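Local atomic coordinates of BDI_3064 protein (Parabacteroides distasonis ATCC 8503, PDB entry 5Z06), a protein that hydrolyses linear beta-1,2-glucan and beta-1,2-glucooligosaccharides of four or more units, releasing sophorose from the non-reducing end. Residues I222-D227 with Q232-R237; K258-A261 with N267-N270. One frame throughout, in Å; residues are numbered along the deposited sequence.

Contact 1: residues I222-D227 with Q232-R237; sequences IYRSFD and QPVAVR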
ATOM      1  N   ILE A 222       3.037  -5.321  21.994  1.00 35.65           N
ATOM      2  CA  ILE A 222       4.458  -5.639  21.939  1.00 36.47           C
ATOM      3  C   ILE A 222       5.162  -4.886  23.061  1.00 36.17           C
ATOM      4  O   ILE A 222       4.955  -3.680  23.226  1.00 35.51           O
ATOM      5  CB  ILE A 222       5.102  -5.293  20.573  1.00 34.83           C
ATOM      6  CG1 ILE A 222       4.438  -6.099  19.445  1.00 33.34           C
ATOM      7  CG2 ILE A 222       6.611  -5.568  20.594  1.00 36.34           C
ATOM      8  CD1 ILE A 222       3.234  -5.427  18.834  1.00 34.41           C
ATOM      9  N   TYR A 223       5.991  -5.625  23.799  1.00 34.66           N
ATOM     10  CA  TYR A 223       6.800  -5.090  24.908  1.00 39.06           C
ATOM     11  C   TYR A 223       8.266  -5.158  24.564  1.00 36.34           C
ATOM     12  O   TYR A 223       8.730  -6.122  23.983  1.00 39.92           O
ATOM     13  CB  TYR A 223       6.572  -5.882  26.199  1.00 40.34           C
ATOM     14  CG  TYR A 223       5.192  -5.686  26.760  1.00 42.56           C
ATOM     15  CD1 TYR A 223       4.137  -6.470  26.309  1.00 44.37           C
ATOM     16  CD2 TYR A 223       4.929  -4.691  27.709  1.00 43.61           C
ATOM     17  CE1 TYR A 223       2.859  -6.288  26.792  1.00 44.70           C
ATOM     18  CE2 TYR A 223       3.650  -4.503  28.205  1.00 44.00           C
ATOM     19  CZ  TYR A 223       2.619  -5.311  27.743  1.00 46.02           C
ATOM     20  OH  TYR A 223       1.344  -5.139  28.207  1.00 45.74           O
ATOM     21  N   ARG A 224       8.986  -4.119  24.935  1.00 36.34           N
ATOM     22  CA  ARG A 224      10.396  -4.026  24.651  1.00 37.35           C
ATOM     23  C   ARG A 224      11.193  -3.760  25.919  1.00 36.27           C
ATOM     24  O   ARG A 224      10.762  -3.023  26.796  1.00 34.53           O
ATOM     25  CB  ARG A 224      10.657  -2.909  23.659  1.00 36.08           C
ATOM     26  CG  ARG A 224      12.106  -2.867  23.194  1.00 36.65           C
ATOM     27  CD  ARG A 224      12.287  -1.743  22.216  1.00 35.96           C
ATOM     28  NE  ARG A 224      12.036  -0.444  22.817  1.00 34.80           N
ATOM     29  CZ  ARG A 224      11.845   0.689  22.136  1.00 36.51           C
ATOM     30  NH1 ARG A 224      11.852   0.714  20.808  1.00 37.60           N
ATOM     31  NH2 ARG A 224      11.646   1.819  22.786  1.00 37.39           N
ATOM     32  N   SER A 225      12.364  -4.364  25.990  1.00 39.40           N
ATOM     33  CA  SER A 225      13.314  -4.069  27.042  1.00 41.94           C
ATOM     34  C   SER A 225      14.661  -3.799  26.404  1.00 42.07           C
ATOM     35  O   SER A 225      15.045  -4.467  25.444  1.00 40.41           O
ATOM     36  CB  SER A 225      13.404  -5.235  28.010  1.00 41.40           C
ATOM     37  OG  SER A 225      14.272  -4.899  29.068  1.00 45.71           O
ATOM     38  N   PHE A 226      15.359  -2.797  26.919  1.00 43.01           N
ATOM     39  CA  PHE A 226      16.759  -2.574  26.575  1.00 44.22           C
ATOM     40  C   PHE A 226      17.734  -3.252  27.528  1.00 45.13           C
ATOM     41  O   PHE A 226      18.918  -3.324  27.218  1.00 46.73           O
ATOM     42  CB  PHE A 226      17.057  -1.089  26.485  1.00 42.27           C
ATOM     43  CG  PHE A 226      16.337  -0.407  25.371  1.00 43.54           C
ATOM     44  CD1 PHE A 226      16.408  -0.901  24.065  1.00 42.64           C
ATOM     45  CD2 PHE A 226      15.605   0.749  25.606  1.00 46.32           C
ATOM     46  CE1 PHE A 226      15.751  -0.264  23.024  1.00 42.43           C
ATOM     47  CE2 PHE A 226      14.952   1.395  24.566  1.00 45.95           C
ATOM     48  CZ  PHE A 226      15.026   0.886  23.271  1.00 44.30           C
ATOM     49  N   ASP A 227      17.243  -3.761  28.660  1.00 45.19           N
ATOM     50  CA  ASP A 227      18.093  -4.481  29.621  1.00 47.08           C
ATOM     51  C   ASP A 227      17.667  -5.929  29.904  1.00 47.40           C
ATOM     52  O   ASP A 227      18.382  -6.650  30.587  1.00 48.47           O
ATOM     53  CB  ASP A 227      18.239  -3.674  30.924  1.00 46.79           C
ATOM     54  CG  ASP A 227      16.919  -3.406  31.628  1.00 48.82           C
ATOM     55  OD1 ASP A 227      15.948  -4.185  31.483  1.00 47.09           O
ATOM     56  OD2 ASP A 227      16.859  -2.393  32.355  1.00 51.75           O
ATOM     57  N   GLN A 232       8.651  -2.082  28.619  1.00 52.95           N
ATOM     58  CA  GLN A 232       7.609  -1.090  28.382  1.00 54.64           C
ATOM     59  C   GLN A 232       6.810  -1.496  27.119  1.00 53.85           C
ATOM     60  O   GLN A 232       7.369  -2.102  26.193  1.00 50.02           O
ATOM     61  CB  GLN A 232       8.221   0.317  28.230  1.00 58.18           C
ATOM     62  CG  GLN A 232       8.753   0.922  29.532  1.00 64.45           C
ATOM     63  CD  GLN A 232       7.655   1.227  30.558  1.00 66.41           C
ATOM     64  OE1 GLN A 232       7.385   0.423  31.454  1.00 70.90           O
ATOM     65  NE2 GLN A 232       7.021   2.390  30.427  1.00 65.85           N
ATOM     66  N   PRO A 233       5.500  -1.169  27.079  1.00 53.33           N
ATOM     67  CA  PRO A 233       4.717  -1.487  25.891  1.00 48.16           C
ATOM     68  C   PRO A 233       5.079  -0.495  24.786  1.00 42.00           C
ATOM     69  O   PRO A 233       4.940   0.699  24.970  1.00 40.63           O
ATOM     70  CB  PRO A 233       3.272  -1.316  26.381  1.00 49.40           C
ATOM     71  CG  PRO A 233       3.352  -0.248  27.420  1.00 51.06           C
ATOM     72  CD  PRO A 233       4.743  -0.295  28.006  1.00 53.61           C
ATOM     73  N   VAL A 234       5.597  -0.981  23.664  1.00 38.56           N
ATOM     74  CA  VAL A 234       6.052  -0.086  22.596  1.00 35.49           C
ATOM     75  C   VAL A 234       5.128   0.001  21.402  1.00 34.45           C
ATOM     76  O   VAL A 234       5.210   0.970  20.654  1.00 37.24           O
ATOM     77  CB  VAL A 234       7.466  -0.401  22.100  1.00 35.64           C
ATOM     78  CG1 VAL A 234       8.472  -0.013  23.172  1.00 37.47           C
ATOM     79  CG2 VAL A 234       7.605  -1.855  21.653  1.00 34.07           C
ATOM     80  N   ALA A 235       4.267  -0.988  21.210  1.00 32.40           N
ATOM     81  CA  ALA A 235       3.401  -1.000  20.041  1.00 33.92           C
ATOM     82  C   ALA A 235       2.272  -1.972  20.212  1.00 33.66           C
ATOM     83  O   ALA A 235       2.320  -2.863  21.064  1.00 33.67           O
ATOM     84  CB  ALA A 235       4.194  -1.374  18.782  1.00 33.66           C
ATOM     85  N   VAL A 236       1.256  -1.792  19.375  1.00 34.28           N
ATOM     86  CA  VAL A 236       0.212  -2.782  19.225  1.00 34.43           C
ATOM     87  C   VAL A 236       0.143  -3.146  17.763  1.00 34.65           C
ATOM     88  O   VAL A 236       0.405  -2.321  16.883  1.00 30.29           O
ATOM     89  CB  VAL A 236      -1.190  -2.336  19.690  1.00 35.68           C
ATOM     90  CG1 VAL A 236      -1.210  -2.143  21.191  1.00 38.97           C
ATOM     91  CG2 VAL A 236      -1.683  -1.079  18.971  1.00 37.02           C
ATOM     92  N   ARG A 237      -0.198  -4.399  17.516  1.00 34.33           N
ATOM     93  CA  ARG A 237      -0.415  -4.838  16.180  1.00 35.32           C
ATOM     94  C   ARG A 237      -1.726  -5.575  16.131  1.00 34.17           C
ATOM     95  O   ARG A 237      -1.972  -6.507  16.891  1.00 37.10           O
ATOM     96  CB  ARG A 237       0.766  -5.691  15.701  1.00 34.88           C
ATOM     97  CG  ARG A 237       1.989  -4.867  15.334  1.00 33.61           C
ATOM     98  CD  ARG A 237       1.737  -4.052  14.074  1.00 33.55           C
ATOM     99  NE  ARG A 237       2.870  -3.228  13.669  1.00 31.96           N
ATOM    100  CZ  ARG A 237       3.120  -1.981  14.081  1.00 31.88           C
ATOM    101  NH1 ARG A 237       2.349  -1.364  14.980  1.00 32.72           N
ATOM    102  NH2 ARG A 237       4.186  -1.351  13.616  1.00 29.63           N
TER
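Ile-222 and Ala-235 form an antiparallel hydrogen-bonded pair, with Ile-222 N 2.7 Å from Ala-235 O, and Arg-224 and Gln-232 form a second, but the register slips by one residue between them. The slip is a classic beta bulge: Val-234 and Ala-235 both face Ile-222, whose O accepts from Val-234 N at 2.8 Å and only weakly from Ala-235 N at 3.4 Å. Val-234, at the first bulge position, accommodates the slip with a near-helical backbone (phi -104°, psi -21°). Its CG1 then lies over one face of the Arg-224 guanidinium, toward the rim and 3.6 Å from CZ, while Phe-226 CZ lies over the opposite face, also toward the rim. Ile-222 fills the same side of the sheet. CG1 stands anti to the carbonyl carbon (chi1 -61°), and from it CD1 extends to within 4.2 Å of Ala-235 CB and 3.8 Å of Arg-237 CG, while CG2 meets Val-234 CG2 at 4.0 Å. Shortening this side chain to that of an alanine would probably leave a gap beside Tyr-244, with the Arg-237 methylenes and the Val-234 methyl losing their apolar partner. On the other face, the Tyr-223 ring leans across Pro-233, CE2 lying 3.7 Å from CB, and its hydroxyl is hydrogen-bonded to Glu-268. The strand order 232-237, 219-225, 254-262, 275-278 is consistent with the C'-C-F-G sheet of a fibronectin type III-like domain, this hairpin being C-C'. Backbone bonds fix the offset, and carbon atoms on both faces probably limit how the Arg-224 guanidinium can turn, while Asp-246, outside the hairpin, meets its charge.

Contact 2: residues K258-A261 with N267-N270; sequences KVTA and NESN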
ATOM      1  N   LYS A 258       8.796  -9.064  23.746  1.00 37.06           N
ATOM      2  CA  LYS A 258       7.849  -9.924  24.386  1.00 39.31           C
ATOM      3  C   LYS A 258       6.521  -9.472  23.826  1.00 37.02           C
ATOM      4  O   LYS A 258       6.254  -8.265  23.747  1.00 33.48           O
ATOM      5  CB  LYS A 258       7.897  -9.643  25.877  1.00 43.20           C
ATOM      6  CG  LYS A 258       7.753 -10.827  26.794  1.00 47.85           C
ATOM      7  CD  LYS A 258       8.236 -10.460  28.200  1.00 50.98           C
ATOM      8  CE  LYS A 258       7.555  -9.190  28.710  1.00 54.97           C
ATOM      9  NZ  LYS A 258       7.673  -9.023  30.180  1.00 59.63           N
ATOM     10  N   VAL A 259       5.683 -10.421  23.448  1.00 36.33           N
ATOM     11  CA  VAL A 259       4.405 -10.076  22.860  1.00 36.66           C
ATOM     12  C   VAL A 259       3.286 -10.760  23.629  1.00 37.02           C
ATOM     13  O   VAL A 259       3.383 -11.940  23.970  1.00 37.87           O
ATOM     14  CB  VAL A 259       4.389 -10.480  21.383  1.00 36.59           C
ATOM     15  CG1 VAL A 259       3.032 -10.194  20.747  1.00 38.79           C
ATOM     16  CG2 VAL A 259       5.503  -9.748  20.648  1.00 34.00           C
ATOM     17  N   THR A 260       2.217 -10.015  23.881  1.00 37.32           N
ATOM     18  CA  THR A 260       0.999 -10.580  24.465  1.00 37.95           C
ATOM     19  C   THR A 260      -0.148 -10.401  23.478  1.00 37.41           C
ATOM     20  O   THR A 260      -0.059  -9.571  22.584  1.00 33.28           O
ATOM     21  CB  THR A 260       0.630  -9.874  25.792  1.00 37.29           C
ATOM     22  OG1 THR A 260       0.329  -8.504  25.542  1.00 38.19           O
ATOM     23  CG2 THR A 260       1.769  -9.945  26.806  1.00 38.33           C
ATOM     24  N   ALA A 261      -1.205 -11.202  23.650  1.00 40.61           N
ATOM     25  CA  ALA A 261      -2.484 -11.021  22.950  1.00 39.86           C
ATOM     26  C   ALA A 261      -3.488 -10.354  23.878  1.00 40.91           C
ATOM     27  O   ALA A 261      -3.608 -10.722  25.042  1.00 42.81           O
ATOM     28  CB  ALA A 261      -3.027 -12.352  22.468  1.00 39.98           C
ATOM     29  N   ASN A 267      -8.309  -7.818  28.329  1.00 47.34           N
ATOM     30  CA  ASN A 267      -7.542  -8.797  29.094  1.00 49.84           C
ATOM     31  C   ASN A 267      -6.314  -9.106  28.275  1.00 49.27           C
ATOM     32  O   ASN A 267      -6.343  -9.023  27.053  1.00 45.76           O
ATOM     33  CB  ASN A 267      -8.314 -10.094  29.322  1.00 49.86           C
ATOM     34  CG  ASN A 267      -9.655  -9.861  29.983  1.00 50.76           C
ATOM     35  OD1 ASN A 267      -9.742  -9.218  31.035  1.00 47.91           O
ATOM     36  ND2 ASN A 267     -10.708 -10.357  29.353  1.00 47.69           N
ATOM     37  N   GLU A 268      -5.255  -9.491  28.965  1.00 49.74           N
ATOM     38  CA  GLU A 268      -3.971  -9.707  28.350  1.00 51.22           C
ATOM     39  C   GLU A 268      -3.542 -11.142  28.572  1.00 50.70           C
ATOM     40  O   GLU A 268      -3.599 -11.646  29.682  1.00 54.68           O
ATOM     41  CB  GLU A 268      -2.963  -8.727  28.952  1.00 54.69           C
ATOM     42  CG  GLU A 268      -1.599  -8.703  28.276  1.00 56.47           C
ATOM     43  CD  GLU A 268      -0.937  -7.328  28.266  1.00 56.71           C
ATOM     44  OE1 GLU A 268      -1.376  -6.382  28.958  1.00 59.08           O
ATOM     45  OE2 GLU A 268       0.039  -7.178  27.527  1.00 55.43           O
ATOM     46  N   SER A 269      -3.100 -11.796  27.506  1.00 49.90           N
ATOM     47  CA  SER A 269      -2.502 -13.105  27.615  1.00 49.52           C
ATOM     48  C   SER A 269      -1.270 -13.057  28.494  1.00 51.44           C
ATOM     49  O   SER A 269      -0.773 -11.988  28.884  1.00 49.00           O
ATOM     50  CB  SER A 269      -2.058 -13.618  26.245  1.00 50.54           C
ATOM     51  OG  SER A 269      -0.864 -12.963  25.835  1.00 48.04           O
ATOM     52  N   ASN A 270      -0.752 -14.241  28.762  1.00 53.17           N
ATOM     53  CA  ASN A 270       0.585 -14.343  29.305  1.00 56.94           C
ATOM     54  C   ASN A 270       1.596 -13.859  28.255  1.00 55.36           C
ATOM     55  O   ASN A 270       1.243 -13.606  27.101  1.00 50.41           O
ATOM     56  CB  ASN A 270       0.888 -15.772  29.792  1.00 56.88           C
ATOM     57  CG  ASN A 270       0.840 -16.803  28.689  1.00 59.47           C
ATOM     58  OD1 ASN A 270       0.061 -16.686  27.745  1.00 66.16           O
ATOM     59  ND2 ASN A 270       1.670 -17.832  28.808  1.00 60.72           N
TER
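Ser-269 grips Ala-261 through two hydrogen bonds, one from its backbone and one to its side chain. Its N donates to Ala-261 O at 2.7 Å, nearly along the C=O axis, and its OG accepts from Ala-261 N at 2.8 Å. That hydroxyl sits between the backbone N and the carbonyl carbon (chi1 76°), a setting that also lets it donate to Asn-270 O at 2.5 Å, in the carbonyl plane on a lone pair. One serine thus satisfies both backbone polar atoms of a buried strand residue. The Glu-268 carboxylate adds a side-chain hydrogen bond, its OE2 modelled 2.4 Å from Thr-260 OG1, too short for the exact geometry to be trusted; its salt bridge is to Arg-221, through OE1. Close van der Waals contact completes the set: Ser-269 OG lies 3.3 Å from Thr-260 CA, and Thr-260 CG2 approaches Asn-270 O at 3.7 Å. The irregular segment 267-270 belongs to the connection between strands 254-262 and 275-278, folding back against the end of the former. Strand 219-225 flanks 254-262 on its other side, contributing Arg-221, while Val-259 packs toward Ile-207 and Trp-209 of strand 204-210.

Contacts 1 and 2 follow each other along the chain, with centres 11 Å apart, and share one four-stranded antiparallel sheet in which strands 219-225 and 254-262 are neighbours. Tyr-223 N lies 2.7 Å from Lys-258 O, a probable backbone hydrogen bond, and Ile-222 CG1 packs 4.0 Å from Val-259 CG2. A probable hydrogen bond between side chains, Tyr-223 OH to Glu-268 OE2 at 2.5 Å, joins the hairpin to the loop. Contact 1 lies nearer the calcium ion: the side chain of Val-236, which touches the calcium ligand Asn-13, is about 6 Å from the metal, against about 14 Å for that of Glu-268. Contact 1 also reaches the glycoamylase-like region through the Arg-237 salt bridge to Glu-645.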